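Local coordinates for uncharacterized protein (Pseudomonas aeruginosa, PDB 4O5P), which is a type VI secretion phospholipase effector, Tle1, that probably hydrolyses membrane phospholipids with an alpha/beta-hydrolase catalytic domain, at residues L69-T74 with Y114-V119. Residues are numbered along the deposited sequence; the frame is centred on the assembly and turned at random.
Sequences LGFDGT and YYCPGV
L69-F71 and Y114-C116 run as parallel neighbouring strands, 11° apart, joined by three backbone hydrogen bonds: the N-H groups of G70, C116 and, where the strands end, D72 donate to Y114 O, G70 O and C116 O. On one face of the sheet L69 CD1 rests 3.8 Å from Y114 CB, and F71 CD1 meets C116 CB. The C116 sulfur approaches the F71 ring obliquely, 5.2 Å from its centroid. On the other face the Y115 ring, its CG anti to the backbone N (chi1 169°), lies alongside the G70 backbone, which has no side chain there, and reaches D72. There Y115 OH donates to the anti lone pair of D72 OD2 at 2.6 Å; OD2 sits at the ring edge in the ring plane, while the carboxylate plane is turned 81° from it. D72 OD1 accepts from G73 N and also bonds S90, so both carboxylate oxygens are held; D78 N bonds Y115 OH. Beyond the strands G118 CA makes a short CA-H...O contact with G73 O (3.0 Å), and a water links D72 O to V119 N. T74 OG1 bonds S237 OG, the putative nucleophile, consistent with alpha/beta hydrolases, whose active site lies in loops at the C-terminal ends of the parallel strands.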
loop_
_atom_site.group_PDB
_atom_site.type_symbol
_atom_site.label_atom_id
_atom_site.label_comp_id
_atom_site.label_asym_id
_atom_site.label_seq_id
_atom_site.Cartn_x
_atom_site.Cartn_y
_atom_site.Cartn_z
ATOM N N LEU A 69 10.521 -11.490 -4.354
ATOM C CA LEU A 69 9.543 -11.333 -3.275
ATOM C C LEU A 69 8.489 -10.285 -3.676
ATOM O O LEU A 69 8.832 -9.160 -4.002
ATOM C CB LEU A 69 10.265 -10.874 -2.003
ATOM C CG LEU A 69 9.494 -10.697 -0.701
ATOM C CD1 LEU A 69 8.684 -11.934 -0.415
ATOM C CD2 LEU A 69 10.447 -10.433 0.469
ATOM N N GLY A 70 7.216 -10.659 -3.668
ATOM C CA GLY A 70 6.149 -9.738 -4.026
ATOM C C GLY A 70 5.207 -9.522 -2.857
ATOM O O GLY A 70 4.628 -10.483 -2.343
ATOM N N PHE A 71 5.073 -8.264 -2.427
ATOM C CA PHE A 71 4.130 -7.874 -1.390
ATOM C C PHE A 71 2.927 -7.199 -2.054
ATOM O O PHE A 71 3.031 -6.067 -2.591
ATOM C CB PHE A 71 4.764 -6.868 -0.431
ATOM C CG PHE A 71 5.976 -7.376 0.307
ATOM C CD1 PHE A 71 5.834 -8.074 1.493
ATOM C CD2 PHE A 71 7.257 -7.093 -0.152
ATOM C CE1 PHE A 71 6.938 -8.518 2.197
ATOM C CE2 PHE A 71 8.372 -7.521 0.551
ATOM C CZ PHE A 71 8.210 -8.236 1.730
ATOM N N ASP A 72 1.786 -7.888 -2.006
ATOM C CA ASP A 72 0.580 -7.425 -2.687
ATOM C C ASP A 72 -0.066 -6.267 -1.946
ATOM O O ASP A 72 0.304 -5.953 -0.801
ATOM C CB ASP A 72 -0.435 -8.555 -2.865
ATOM C CG ASP A 72 -1.207 -8.434 -4.166
ATOM O OD1 ASP A 72 -1.274 -7.307 -4.726
ATOM O OD2 ASP A 72 -1.754 -9.463 -4.635
ATOM N N GLY A 73 -1.035 -5.630 -2.598
ATOM C CA GLY A 73 -1.587 -4.399 -2.075
ATOM C C GLY A 73 -2.718 -4.582 -1.094
ATOM O O GLY A 73 -3.100 -5.703 -0.754
ATOM N N THR A 74 -3.248 -3.453 -0.647
ATOM C CA THR A 74 -4.368 -3.397 0.272
ATOM C C THR A 74 -5.548 -4.176 -0.283
ATOM O O THR A 74 -6.017 -3.889 -1.380
ATOM C CB THR A 74 -4.793 -1.934 0.453
ATOM O OG1 THR A 74 -3.636 -1.153 0.790
ATOM C CG2 THR A 74 -5.843 -1.811 1.545
ATOM N N TYR A 114 8.488 -15.858 -3.946
ATOM C CA TYR A 114 7.618 -15.839 -2.786
ATOM C C TYR A 114 6.547 -14.775 -2.968
ATOM O O TYR A 114 6.827 -13.682 -3.486
ATOM C CB TYR A 114 8.428 -15.541 -1.524
ATOM C CG TYR A 114 9.495 -16.571 -1.218
ATOM C CD1 TYR A 114 9.182 -17.739 -0.539
ATOM C CD2 TYR A 114 10.818 -16.364 -1.596
ATOM C CE1 TYR A 114 10.160 -18.685 -0.239
ATOM C CE2 TYR A 114 11.799 -17.298 -1.314
ATOM C CZ TYR A 114 11.461 -18.458 -0.634
ATOM O OH TYR A 114 12.435 -19.385 -0.344
ATOM N N TYR A 115 5.326 -15.092 -2.553
ATOM C CA TYR A 115 4.215 -14.150 -2.657
ATOM C C TYR A 115 3.650 -13.864 -1.288
ATOM O O TYR A 115 3.391 -14.782 -0.517
ATOM C CB TYR A 115 3.094 -14.712 -3.547
ATOM C CG TYR A 115 1.820 -13.892 -3.468
ATOM C CD1 TYR A 115 1.679 -12.709 -4.195
ATOM C CD2 TYR A 115 0.768 -14.282 -2.641
ATOM C CE1 TYR A 115 0.520 -11.945 -4.111
ATOM C CE2 TYR A 115 -0.387 -13.527 -2.547
ATOM C CZ TYR A 115 -0.504 -12.364 -3.276
ATOM O OH TYR A 115 -1.659 -11.626 -3.196
ATOM N N CYS A 116 3.440 -12.593 -0.983
ATOM C CA CYS A 116 2.811 -12.224 0.273
ATOM C C CYS A 116 1.464 -11.517 0.015
ATOM O O CYS A 116 1.434 -10.457 -0.616
ATOM C CB CYS A 116 3.763 -11.328 1.062
ATOM S SG CYS A 116 3.133 -10.783 2.648
ATOM N N PRO A 117 0.350 -12.100 0.506
ATOM C CA PRO A 117 -0.972 -11.468 0.369
ATOM C C PRO A 117 -1.049 -10.098 1.011
ATOM O O PRO A 117 -0.314 -9.790 1.951
ATOM C CB PRO A 117 -1.918 -12.424 1.115
ATOM C CG PRO A 117 -1.037 -13.371 1.881
ATOM C CD PRO A 117 0.274 -13.415 1.176
ATOM N N GLY A 118 -1.973 -9.283 0.519
ATOM C CA GLY A 118 -2.149 -7.948 1.055
ATOM C C GLY A 118 -2.772 -7.893 2.443
ATOM O O GLY A 118 -3.480 -8.814 2.873
ATOM N N VAL A 119 -2.511 -6.794 3.144
ATOM C CA VAL A 119 -3.117 -6.562 4.447
ATOM C C VAL A 119 -4.623 -6.530 4.288
ATOM O O VAL A 119 -5.137 -6.094 3.249
ATOM C CB VAL A 119 -2.652 -5.241 5.072
ATOM C CG1 VAL A 119 -1.215 -5.352 5.536
ATOM C CG2 VAL A 119 -2.834 -4.083 4.077
HETATM O O HOH W 1 -0.470 -5.095 1.871
#